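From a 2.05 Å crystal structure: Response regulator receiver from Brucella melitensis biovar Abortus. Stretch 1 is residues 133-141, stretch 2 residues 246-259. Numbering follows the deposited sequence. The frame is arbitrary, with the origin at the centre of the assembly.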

ATOM      1  N   GLU A 133      14.458   6.996  -5.529  1.00 58.51           N
ATOM      2  CA  GLU A 133      13.150   7.368  -6.083  1.00 57.74           C
ATOM      3  C   GLU A 133      12.146   7.576  -4.951  1.00 58.12           C
ATOM      4  O   GLU A 133      11.534   8.632  -4.879  1.00 57.93           O
ATOM      5  CB  GLU A 133      12.630   6.267  -7.012  1.00 59.38           C
ATOM      6  CG  GLU A 133      12.862   6.515  -8.485  1.00 73.09           C
ATOM      7  CD  GLU A 133      12.546   5.289  -9.320  1.00 98.45           C
ATOM      8  OE1 GLU A 133      11.343   5.003  -9.530  1.00 94.30           O
ATOM      9  OE2 GLU A 133      13.503   4.588  -9.724  1.00 89.83           O
ATOM     10  N   ILE A 134      12.004   6.577  -4.055  1.00 52.48           N
ATOM     11  CA  ILE A 134      11.075   6.579  -2.920  1.00 51.01           C
ATOM     12  C   ILE A 134      11.352   7.696  -1.915  1.00 52.58           C
ATOM     13  O   ILE A 134      10.398   8.242  -1.369  1.00 50.70           O
ATOM     14  CB  ILE A 134      10.930   5.143  -2.297  1.00 54.14           C
ATOM     15  CG1 ILE A 134       9.989   4.246  -3.143  1.00 54.72           C
ATOM     16  CG2 ILE A 134      10.446   5.157  -0.840  1.00 54.50           C
ATOM     17  CD1 ILE A 134      10.574   3.529  -4.333  1.00 57.57           C
ATOM     18  N   SER A 135      12.643   8.056  -1.683  1.00 49.95           N
ATOM     19  CA  SER A 135      13.022   9.129  -0.743  1.00 50.20           C
ATOM     20  C   SER A 135      12.800  10.532  -1.327  1.00 54.26           C
ATOM     21  O   SER A 135      12.746  11.513  -0.579  1.00 55.22           O
ATOM     22  CB  SER A 135      14.467   8.967  -0.285  1.00 51.00           C
ATOM     23  N   ARG A 136      12.648  10.615  -2.656  1.00 49.67           N
ATOM     24  CA  ARG A 136      12.407  11.865  -3.372  1.00 48.84           C
ATOM     25  C   ARG A 136      10.928  11.905  -3.796  1.00 47.71           C
ATOM     26  O   ARG A 136      10.515  11.252  -4.754  1.00 47.28           O
ATOM     27  CB  ARG A 136      13.404  12.005  -4.543  1.00 50.85           C
ATOM     28  CG  ARG A 136      13.199  13.211  -5.441  1.00 65.22           C
ATOM     29  CD  ARG A 136      12.716  12.725  -6.794  1.00 79.00           C
ATOM     30  NE  ARG A 136      12.516  13.807  -7.754  1.00 90.29           N
ATOM     31  CZ  ARG A 136      11.418  14.552  -7.839  1.00103.82           C
ATOM     32  NH1 ARG A 136      10.411  14.366  -6.992  1.00 91.12           N
ATOM     33  NH2 ARG A 136      11.327  15.501  -8.756  1.00 90.41           N
ATOM     34  N   GLN A 137      10.119  12.602  -3.002  1.00 40.63           N
ATOM     35  CA  GLN A 137       8.679  12.705  -3.232  1.00 39.17           C
ATOM     36  C   GLN A 137       8.320  14.171  -3.415  1.00 42.27           C
ATOM     37  O   GLN A 137       8.949  15.031  -2.805  1.00 38.65           O
ATOM     38  CB  GLN A 137       7.909  12.108  -2.032  1.00 39.86           C
ATOM     39  CG  GLN A 137       8.172  10.609  -1.810  1.00 35.11           C
ATOM     40  CD  GLN A 137       7.603  10.060  -0.523  1.00 44.59           C
ATOM     41  OE1 GLN A 137       6.694  10.629   0.076  1.00 36.27           O
ATOM     42  NE2 GLN A 137       8.045   8.862  -0.126  1.00 34.22           N
ATOM     43  N   VAL A 138       7.316  14.462  -4.268  1.00 40.64           N
ATOM     44  CA  VAL A 138       6.828  15.837  -4.488  1.00 38.99           C
ATOM     45  C   VAL A 138       6.178  16.278  -3.169  1.00 40.23           C
ATOM     46  O   VAL A 138       5.321  15.557  -2.644  1.00 41.01           O
ATOM     47  CB  VAL A 138       5.837  15.920  -5.687  1.00 42.87           C
ATOM     48  CG1 VAL A 138       5.408  17.360  -5.941  1.00 42.19           C
ATOM     49  CG2 VAL A 138       6.457  15.320  -6.955  1.00 43.02           C
ATOM     50  N   ALA A 139       6.607  17.428  -2.617  1.00 34.82           N
ATOM     51  CA  ALA A 139       6.076  17.936  -1.351  1.00 34.17           C
ATOM     52  C   ALA A 139       4.561  18.067  -1.444  1.00 37.40           C
ATOM     53  O   ALA A 139       4.047  18.753  -2.336  1.00 39.57           O
ATOM     54  CB  ALA A 139       6.726  19.274  -0.984  1.00 34.57           C
ATOM     55  N   THR A 140       3.858  17.400  -0.534  1.00 30.01           N
ATOM     56  CA  THR A 140       2.406  17.346  -0.499  1.00 29.53           C
ATOM     57  C   THR A 140       1.864  17.796   0.840  1.00 34.31           C
ATOM     58  O   THR A 140       2.467  17.540   1.891  1.00 34.34           O
ATOM     59  CB  THR A 140       1.941  15.890  -0.900  1.00 34.43           C
ATOM     60  OG1 THR A 140       2.473  15.577  -2.179  1.00 34.96           O
ATOM     61  CG2 THR A 140       0.449  15.726  -0.977  1.00 29.84           C
ATOM     62  N   ARG A 141       0.701  18.460   0.793  1.00 31.46           N
ATOM     63  CA  ARG A 141      -0.029  18.909   1.976  1.00 31.66           C
ATOM     64  C   ARG A 141      -0.969  17.763   2.362  1.00 35.18           C
ATOM     65  O   ARG A 141      -1.786  17.327   1.555  1.00 32.39           O
ATOM     66  CB  ARG A 141      -0.829  20.196   1.685  1.00 29.30           C
ATOM     67  CG  ARG A 141       0.059  21.409   1.471  1.00 37.92           C
ATOM     68  CD  ARG A 141      -0.723  22.619   1.000  1.00 35.23           C
ATOM     69  NE  ARG A 141      -1.478  23.231   2.091  1.00 34.53           N
ATOM     70  CZ  ARG A 141      -2.787  23.112   2.257  1.00 41.98           C
ATOM     71  NH1 ARG A 141      -3.509  22.398   1.404  1.00 41.07           N
ATOM     72  NH2 ARG A 141      -3.382  23.692   3.283  1.00 29.76           N
TER
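Stretch 2 (246-259) VKALISQALFFEEA

This contact is a mixed packing of apolar and polar side chains, one face of a helix against the end of another helix and the extended chain that leaves it, pinned at its centre by a glutamine side chain and a bridging water. It illustrates a general principle: where a chain leaves a helix, a polar side chain can satisfy a carbonyl group near that end and, with the same group, reach a neighbouring helix.

Stretch 2 is helical from Val 246 to Ala 259; from Ile 250 on, each backbone amide bonds to the carbonyl four residues earlier. Stretch 1 enters as helix and continues as loop, with Gln 137 and Thr 140 in extended conformations. The loop of stretch 1 passes steeply across the helix, and contacts progress from Ile 134 beside Lys 247, Ala 248 and Ser 251 to Val 138 and Thr 140 beside Leu 254. The closest CA atoms are those of Ile 134 and Ser 251, 5.5 Å apart.

Ile 134 places CG2 3.8 Å from CG of Lys 247 and CG1 3.3 Å from OG of Ser 251. OG of Ser 251 also hydrogen-bonds to a water at 2.7 Å, and the water donates to O of Glu 133 at 2.9 Å, linking the two stretches through water.

Gln 137 is the pivot. NE2 of Gln 137 donates to O of Ile 134 at 2.7 Å, folding the side chain back over its own helix end, and makes a weak hydrogen bond to O of Lys 247 at 3.1 Å, a carbonyl already engaged by N of Ser 251. OE1 of Gln 137 lies 3.2 Å from CG2 of Ile 250.

Farther along, Leu 254 packs against the loop: its CD1 lies 4.0 Å from CB of Gln 137 and 3.8 Å from O of Val 138, while its CD2 approaches OG1 of Thr 140 at 3.3 Å.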

ATOM      1  N   VAL A 246       5.258   3.320   5.696  1.00 28.33           N
ATOM      2  CA  VAL A 246       4.562   4.601   5.477  1.00 28.84           C
ATOM      3  C   VAL A 246       5.212   5.352   4.305  1.00 31.92           C
ATOM      4  O   VAL A 246       4.523   5.758   3.369  1.00 31.50           O
ATOM      5  CB  VAL A 246       4.544   5.451   6.770  1.00 33.23           C
ATOM      6  CG1 VAL A 246       4.018   6.855   6.496  1.00 33.39           C
ATOM      7  CG2 VAL A 246       3.705   4.769   7.852  1.00 33.06           C
ATOM      8  N   LYS A 247       6.530   5.497   4.352  1.00 27.97           N
ATOM      9  CA  LYS A 247       7.332   6.134   3.312  1.00 28.52           C
ATOM     10  C   LYS A 247       7.035   5.512   1.926  1.00 32.52           C
ATOM     11  O   LYS A 247       6.776   6.241   0.957  1.00 31.39           O
ATOM     12  CB  LYS A 247       8.811   5.974   3.687  1.00 30.60           C
ATOM     13  CG  LYS A 247       9.802   6.482   2.652  1.00 41.97           C
ATOM     14  CD  LYS A 247      11.207   6.582   3.231  1.00 48.57           C
ATOM     15  CE  LYS A 247      12.066   5.370   2.977  1.00 54.59           C
ATOM     16  NZ  LYS A 247      13.386   5.481   3.657  1.00 63.29           N
ATOM     17  N   ALA A 248       7.055   4.162   1.857  1.00 27.49           N
ATOM     18  CA  ALA A 248       6.814   3.397   0.640  1.00 26.40           C
ATOM     19  C   ALA A 248       5.428   3.603   0.100  1.00 30.14           C
ATOM     20  O   ALA A 248       5.279   3.770  -1.105  1.00 31.13           O
ATOM     21  CB  ALA A 248       7.044   1.913   0.895  1.00 26.38           C
ATOM     22  N   LEU A 249       4.411   3.557   0.970  1.00 26.36           N
ATOM     23  CA  LEU A 249       3.036   3.704   0.525  1.00 25.95           C
ATOM     24  C   LEU A 249       2.687   5.128   0.105  1.00 29.91           C
ATOM     25  O   LEU A 249       1.952   5.290  -0.856  1.00 28.32           O
ATOM     26  CB  LEU A 249       2.043   3.101   1.497  1.00 25.36           C
ATOM     27  CG  LEU A 249       2.162   1.572   1.640  1.00 28.45           C
ATOM     28  CD1 LEU A 249       1.373   1.092   2.830  1.00 26.94           C
ATOM     29  CD2 LEU A 249       1.738   0.850   0.355  1.00 27.99           C
ATOM     30  N   ILE A 250       3.281   6.148   0.762  1.00 26.12           N
ATOM     31  CA  ILE A 250       3.098   7.538   0.329  1.00 26.26           C
ATOM     32  C   ILE A 250       3.713   7.703  -1.059  1.00 30.92           C
ATOM     33  O   ILE A 250       3.076   8.279  -1.943  1.00 32.28           O
ATOM     34  CB  ILE A 250       3.637   8.599   1.332  1.00 29.09           C
ATOM     35  CG1 ILE A 250       2.810   8.569   2.617  1.00 28.68           C
ATOM     36  CG2 ILE A 250       3.578  10.017   0.695  1.00 31.05           C
ATOM     37  CD1 ILE A 250       3.455   9.324   3.769  1.00 32.98           C
ATOM     38  N   SER A 251       4.930   7.167  -1.253  1.00 25.87           N
ATOM     39  CA  SER A 251       5.633   7.207  -2.528  1.00 25.78           C
ATOM     40  C   SER A 251       4.777   6.590  -3.652  1.00 31.41           C
ATOM     41  O   SER A 251       4.631   7.207  -4.710  1.00 31.98           O
ATOM     42  CB  SER A 251       6.971   6.483  -2.427  1.00 28.42           C
ATOM     43  OG  SER A 251       7.613   6.489  -3.691  1.00 39.79           O
ATOM     44  N   GLN A 252       4.226   5.378  -3.434  1.00 27.19           N
ATOM     45  CA  GLN A 252       3.358   4.741  -4.431  1.00 26.39           C
ATOM     46  C   GLN A 252       2.131   5.590  -4.724  1.00 29.21           C
ATOM     47  O   GLN A 252       1.782   5.771  -5.887  1.00 28.82           O
ATOM     48  CB  GLN A 252       2.904   3.347  -3.977  1.00 27.65           C
ATOM     49  CG  GLN A 252       3.999   2.305  -3.971  1.00 34.64           C
ATOM     50  CD  GLN A 252       4.612   2.077  -5.319  1.00 40.14           C
ATOM     51  OE1 GLN A 252       5.726   2.490  -5.558  1.00 35.25           O
ATOM     52  NE2 GLN A 252       3.928   1.380  -6.211  1.00 28.07           N
ATOM     53  N   ALA A 253       1.469   6.101  -3.681  1.00 26.45           N
ATOM     54  CA  ALA A 253       0.246   6.905  -3.836  1.00 26.80           C
ATOM     55  C   ALA A 253       0.474   8.151  -4.707  1.00 32.61           C
ATOM     56  O   ALA A 253      -0.395   8.490  -5.510  1.00 32.07           O
ATOM     57  CB  ALA A 253      -0.308   7.307  -2.481  1.00 26.88           C
ATOM     58  N   LEU A 254       1.628   8.825  -4.529  1.00 28.77           N
ATOM     59  CA  LEU A 254       2.016  10.007  -5.287  1.00 29.35           C
ATOM     60  C   LEU A 254       2.479   9.626  -6.695  1.00 32.13           C
ATOM     61  O   LEU A 254       2.259  10.399  -7.618  1.00 28.46           O
ATOM     62  CB  LEU A 254       3.121  10.778  -4.573  1.00 29.67           C
ATOM     63  CG  LEU A 254       2.753  11.479  -3.269  1.00 33.81           C
ATOM     64  CD1 LEU A 254       3.999  12.007  -2.593  1.00 33.38           C
ATOM     65  CD2 LEU A 254       1.772  12.632  -3.511  1.00 37.56           C
ATOM     66  N   PHE A 255       3.116   8.437  -6.854  1.00 30.26           N
ATOM     67  CA  PHE A 255       3.540   7.893  -8.148  1.00 31.30           C
ATOM     68  C   PHE A 255       2.305   7.682  -9.050  1.00 36.14           C
ATOM     69  O   PHE A 255       2.322   8.130 -10.203  1.00 36.37           O
ATOM     70  CB  PHE A 255       4.331   6.581  -7.963  1.00 33.72           C
ATOM     71  CG  PHE A 255       4.711   5.861  -9.234  1.00 35.35           C
ATOM     72  CD1 PHE A 255       5.813   6.270  -9.984  1.00 38.36           C
ATOM     73  CD2 PHE A 255       3.953   4.788  -9.699  1.00 37.73           C
ATOM     74  CE1 PHE A 255       6.146   5.621 -11.180  1.00 38.94           C
ATOM     75  CE2 PHE A 255       4.276   4.150 -10.905  1.00 40.58           C
ATOM     76  CZ  PHE A 255       5.384   4.555 -11.625  1.00 38.62           C
ATOM     77  N   PHE A 256       1.229   7.040  -8.509  1.00 31.19           N
ATOM     78  CA  PHE A 256      -0.013   6.814  -9.260  1.00 31.15           C
ATOM     79  C   PHE A 256      -0.835   8.066  -9.418  1.00 34.26           C
ATOM     80  O   PHE A 256      -1.484   8.212 -10.447  1.00 32.91           O
ATOM     81  CB  PHE A 256      -0.859   5.666  -8.684  1.00 32.78           C
ATOM     82  CG  PHE A 256      -0.196   4.330  -8.904  1.00 34.17           C
ATOM     83  CD1 PHE A 256      -0.111   3.779 -10.179  1.00 36.70           C
ATOM     84  CD2 PHE A 256       0.367   3.631  -7.841  1.00 35.93           C
ATOM     85  CE1 PHE A 256       0.525   2.552 -10.387  1.00 36.92           C
ATOM     86  CE2 PHE A 256       1.010   2.410  -8.053  1.00 37.07           C
ATOM     87  CZ  PHE A 256       1.086   1.886  -9.324  1.00 35.60           C
ATOM     88  N   GLU A 257      -0.786   8.984  -8.427  1.00 31.18           N
ATOM     89  CA  GLU A 257      -1.521  10.255  -8.513  1.00 32.79           C
ATOM     90  C   GLU A 257      -0.991  11.114  -9.645  1.00 36.82           C
ATOM     91  O   GLU A 257      -1.776  11.721 -10.380  1.00 36.53           O
ATOM     92  CB  GLU A 257      -1.524  11.028  -7.179  1.00 34.01           C
ATOM     93  CG  GLU A 257      -2.435  12.247  -7.156  1.00 41.78           C
ATOM     94  CD  GLU A 257      -3.907  12.036  -7.463  1.00 55.72           C
ATOM     95  OE1 GLU A 257      -4.373  10.874  -7.416  1.00 44.47           O
ATOM     96  OE2 GLU A 257      -4.596  13.040  -7.753  1.00 55.56           O
ATOM     97  N   GLU A 258       0.332  11.120  -9.804  1.00 34.01           N
ATOM     98  CA  GLU A 258       0.994  11.851 -10.863  1.00 33.99           C
ATOM     99  C   GLU A 258       0.642  11.251 -12.229  1.00 39.12           C
ATOM    100  O   GLU A 258       0.260  12.011 -13.136  1.00 39.20           O
ATOM    101  CB  GLU A 258       2.497  11.880 -10.622  1.00 35.25           C
ATOM    102  CG  GLU A 258       3.298  12.396 -11.810  1.00 42.77           C
ATOM    103  CD  GLU A 258       4.770  12.623 -11.548  1.00 57.67           C
ATOM    104  OE1 GLU A 258       5.134  12.869 -10.375  1.00 48.79           O
ATOM    105  OE2 GLU A 258       5.547  12.636 -12.528  1.00 54.54           O
ATOM    106  N   ALA A 259       0.718   9.896 -12.371  1.00 33.73           N
ATOM    107  CA  ALA A 259       0.346   9.234 -13.627  1.00 33.25           C
ATOM    108  C   ALA A 259      -1.124   9.507 -13.981  1.00 38.24           C
ATOM    109  O   ALA A 259      -1.430   9.845 -15.122  1.00 38.81           O
ATOM    110  CB  ALA A 259       0.614   7.732 -13.546  1.00 34.09           C
TER
HETATM  111  O   HOH W   1       8.604   8.776  -4.791  1.00 49.26           O